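Local coordinates for Mgp-operon protein 3 (Mycoplasma pneumoniae, PDB 6RJ1) that probably mediates adhesion of this human pathogen to host cells, most likely by recognising sugars as an extracellular partner of the adhesin P1, at residues A[170-175]-A[871-876]. Residues are numbered along the deposited sequence; the frame is centred on the assembly and turned at random.
Sequences VTPYTP and EKPTYD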
ATOM      1  N   VAL A 170      -3.580   1.469   9.826  1.00 59.58           N
ATOM      2  CA  VAL A 170      -5.032   1.369   9.745  1.00 60.35           C
ATOM      3  C   VAL A 170      -5.359  -0.111   9.937  1.00 68.01           C
ATOM      4  O   VAL A 170      -4.837  -0.963   9.212  1.00 68.55           O
ATOM      5  CB  VAL A 170      -5.599   1.937   8.417  1.00 64.19           C
ATOM      6  CG1 VAL A 170      -7.110   1.736   8.334  1.00 64.32           C
ATOM      7  CG2 VAL A 170      -5.244   3.412   8.237  1.00 63.70           C
ATOM      8  N   THR A 171      -6.180  -0.423  10.938  1.00 65.81           N
ATOM      9  CA  THR A 171      -6.543  -1.810  11.219  1.00 65.96           C
ATOM     10  C   THR A 171      -7.891  -2.126  10.566  1.00 71.47           C
ATOM     11  O   THR A 171      -8.638  -1.192  10.253  1.00 72.93           O
ATOM     12  CB  THR A 171      -6.571  -2.065  12.743  1.00 67.99           C
ATOM     13  OG1 THR A 171      -7.727  -1.448  13.319  1.00 62.22           O
ATOM     14  CG2 THR A 171      -5.289  -1.624  13.439  1.00 64.15           C
ATOM     15  N   PRO A 172      -8.276  -3.414  10.416  1.00 66.43           N
ATOM     16  CA  PRO A 172      -9.609  -3.713   9.864  1.00 66.09           C
ATOM     17  C   PRO A 172     -10.779  -3.190  10.718  1.00 70.29           C
ATOM     18  O   PRO A 172     -11.926  -3.235  10.263  1.00 71.28           O
ATOM     19  CB  PRO A 172      -9.613  -5.242   9.787  1.00 67.51           C
ATOM     20  CG  PRO A 172      -8.614  -5.679  10.782  1.00 71.49           C
ATOM     21  CD  PRO A 172      -7.542  -4.655  10.731  1.00 66.96           C
ATOM     22  N   TYR A 173     -10.493  -2.692  11.942  1.00 65.64           N
ATOM     23  CA  TYR A 173     -11.500  -2.167  12.871  1.00 65.83           C
ATOM     24  C   TYR A 173     -11.499  -0.639  12.967  1.00 68.82           C
ATOM     25  O   TYR A 173     -12.241  -0.081  13.780  1.00 67.99           O
ATOM     26  CB  TYR A 173     -11.366  -2.819  14.263  1.00 67.67           C
ATOM     27  CG  TYR A 173     -11.331  -4.324  14.193  1.00 71.07           C
ATOM     28  CD1 TYR A 173     -12.461  -5.053  13.825  1.00 73.39           C
ATOM     29  CD2 TYR A 173     -10.159  -5.024  14.445  1.00 72.87           C
ATOM     30  CE1 TYR A 173     -12.426  -6.439  13.722  1.00 74.45           C
ATOM     31  CE2 TYR A 173     -10.113  -6.413  14.351  1.00 74.53           C
ATOM     32  CZ  TYR A 173     -11.249  -7.115  13.986  1.00 83.92           C
ATOM     33  OH  TYR A 173     -11.200  -8.478  13.866  1.00 89.87           O
ATOM     34  N   THR A 174     -10.685   0.033  12.125  1.00 64.72           N
ATOM     35  CA  THR A 174     -10.600   1.491  12.084  1.00 64.20           C
ATOM     36  C   THR A 174     -11.888   2.018  11.442  1.00 67.96           C
ATOM     37  O   THR A 174     -12.133   1.726  10.266  1.00 68.49           O
ATOM     38  CB  THR A 174      -9.324   1.955  11.341  1.00 67.46           C
ATOM     39  OG1 THR A 174      -8.167   1.400  11.970  1.00 63.32           O
ATOM     40  CG2 THR A 174      -9.202   3.479  11.269  1.00 62.40           C
ATOM     41  N   PRO A 175     -12.742   2.750  12.195  1.00 63.11           N
ATOM     42  CA  PRO A 175     -13.980   3.263  11.588  1.00 62.45           C
ATOM     43  C   PRO A 175     -13.745   4.527  10.759  1.00 66.76           C
ATOM     44  O   PRO A 175     -12.725   5.193  10.929  1.00 66.03           O
ATOM     45  CB  PRO A 175     -14.883   3.524  12.797  1.00 63.71           C
ATOM     46  CG  PRO A 175     -13.960   3.771  13.934  1.00 68.19           C
ATOM     47  CD  PRO A 175     -12.609   3.184  13.602  1.00 64.30           C
ATOM     48  N   GLU A 871      -6.959 -16.411   9.376  1.00 70.63           N
ATOM     49  CA  GLU A 871      -6.063 -15.276   9.207  1.00 70.45           C
ATOM     50  C   GLU A 871      -6.651 -13.981   9.806  1.00 74.10           C
ATOM     51  O   GLU A 871      -5.968 -12.965   9.810  1.00 75.20           O
ATOM     52  CB  GLU A 871      -5.681 -15.107   7.722  1.00 72.05           C
ATOM     53  CG  GLU A 871      -4.201 -15.315   7.430  1.00 87.22           C
ATOM     54  CD  GLU A 871      -3.674 -16.736   7.541  1.00120.87           C
ATOM     55  OE1 GLU A 871      -4.229 -17.641   6.876  1.00121.37           O
ATOM     56  OE2 GLU A 871      -2.687 -16.940   8.284  1.00123.54           O
ATOM     57  N   LYS A 872      -7.896 -14.025  10.325  1.00 69.93           N
ATOM     58  CA  LYS A 872      -8.579 -12.894  10.978  1.00 69.04           C
ATOM     59  C   LYS A 872      -7.993 -12.657  12.380  1.00 73.15           C
ATOM     60  O   LYS A 872      -7.537 -13.628  12.993  1.00 73.18           O
ATOM     61  CB  LYS A 872     -10.081 -13.204  11.142  1.00 70.36           C
ATOM     62  CG  LYS A 872     -10.920 -12.970   9.908  1.00 72.36           C
ATOM     63  CD  LYS A 872     -12.394 -13.161  10.209  1.00 77.82           C
ATOM     64  CE  LYS A 872     -13.258 -13.050   8.982  1.00 82.81           C
ATOM     65  NZ  LYS A 872     -13.774 -14.374   8.548  1.00 97.31           N
ATOM     66  N   PRO A 873      -8.050 -11.423  12.955  1.00 70.02           N
ATOM     67  CA  PRO A 873      -7.551 -11.229  14.338  1.00 69.75           C
ATOM     68  C   PRO A 873      -8.403 -11.986  15.354  1.00 72.06           C
ATOM     69  O   PRO A 873      -9.550 -12.297  15.054  1.00 70.42           O
ATOM     70  CB  PRO A 873      -7.664  -9.715  14.557  1.00 71.61           C
ATOM     71  CG  PRO A 873      -7.838  -9.124  13.186  1.00 76.14           C
ATOM     72  CD  PRO A 873      -8.566 -10.154  12.398  1.00 71.90           C
ATOM     73  N   THR A 874      -7.845 -12.310  16.532  1.00 69.74           N
ATOM     74  CA  THR A 874      -8.577 -13.069  17.565  1.00 70.28           C
ATOM     75  C   THR A 874      -9.679 -12.248  18.245  1.00 74.91           C
ATOM     76  O   THR A 874     -10.731 -12.797  18.573  1.00 73.36           O
ATOM     77  CB  THR A 874      -7.628 -13.707  18.589  1.00 77.54           C
ATOM     78  OG1 THR A 874      -6.841 -12.694  19.222  1.00 77.85           O
ATOM     79  CG2 THR A 874      -6.739 -14.785  17.976  1.00 74.38           C
ATOM     80  N   TYR A 875      -9.433 -10.941  18.452  1.00 73.36           N
ATOM     81  CA  TYR A 875     -10.376 -10.014  19.080  1.00 73.70           C
ATOM     82  C   TYR A 875     -10.510  -8.730  18.272  1.00 78.78           C
ATOM     83  O   TYR A 875      -9.541  -8.298  17.636  1.00 78.44           O
ATOM     84  CB  TYR A 875      -9.963  -9.702  20.528  1.00 75.12           C
ATOM     85  CG  TYR A 875     -10.056 -10.892  21.454  1.00 77.89           C
ATOM     86  CD1 TYR A 875      -9.002 -11.792  21.574  1.00 80.27           C
ATOM     87  CD2 TYR A 875     -11.193 -11.114  22.221  1.00 79.27           C
ATOM     88  CE1 TYR A 875      -9.094 -12.908  22.406  1.00 81.89           C
ATOM     89  CE2 TYR A 875     -11.290 -12.215  23.074  1.00 80.67           C
ATOM     90  CZ  TYR A 875     -10.238 -13.112  23.163  1.00 88.12           C
ATOM     91  OH  TYR A 875     -10.331 -14.205  23.998  1.00 87.83           O
ATOM     92  N   ASP A 876     -11.718  -8.123  18.290  1.00 75.83           N
ATOM     93  CA  ASP A 876     -12.001  -6.873  17.575  1.00 75.54           C
ATOM     94  C   ASP A 876     -11.522  -5.633  18.372  1.00 79.90           C
ATOM     95  O   ASP A 876     -10.923  -5.783  19.445  1.00 79.28           O
ATOM     96  CB  ASP A 876     -13.497  -6.786  17.202  1.00 76.82           C
ATOM     97  CG  ASP A 876     -14.495  -6.768  18.352  1.00 82.76           C
ATOM     98  OD1 ASP A 876     -14.102  -6.398  19.481  1.00 81.51           O
ATOM     99  OD2 ASP A 876     -15.677  -7.096  18.117  1.00 88.78           O
TER
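Y173 carries this contact: it extends from a type I beta turn, T171 to T174, and lays its ring between P172 of its own turn and D876 of the loop 871-876. The two loops are almost 700 residues apart in sequence. The first leads from strand 165-167 to helix 176-179; the second joins strands 862-868 and 888-896 of an antiparallel sheet, so the turn packs against a connection between two neighbouring strands of that sheet.

The principal interaction is a CH-pi contact. D876 CA sits 3.7 Å from the centroid of the Y173 ring, only 14° off its normal, and D876 CB rests on the same face, nearest CE1. The carboxylate plane is turned 77° from the ring. CG lies between the backbone N and the carbonyl carbon (chi1 62°); OD1 accepts a hydrogen bond from Q880 N of the same loop.

Apolar contacts add a second patch. Y173 and P873 meet tip to tip, with Y173 CE2 3.7 Å from P873 CG. P172 CG covers the opposite face of the ring near its rim and also approaches P873 CG at 4.3 Å.

No hydrogen bond links the two segments; the polar bonds instead shape the turn. T174 N donates to T171 O (3.0 Å), closing it, while T171 N donates to T174 OG1 at 2.9 Å. Both threonine hydroxyls also pair with the carboxylate of E240, which ties this end of the loop to the neighbouring strand 239-241. V882 also packs against the Y173 side chain, and the phenolic OH ends beside the CG-CD edge of the proline, 3.4 Å from P873 CD.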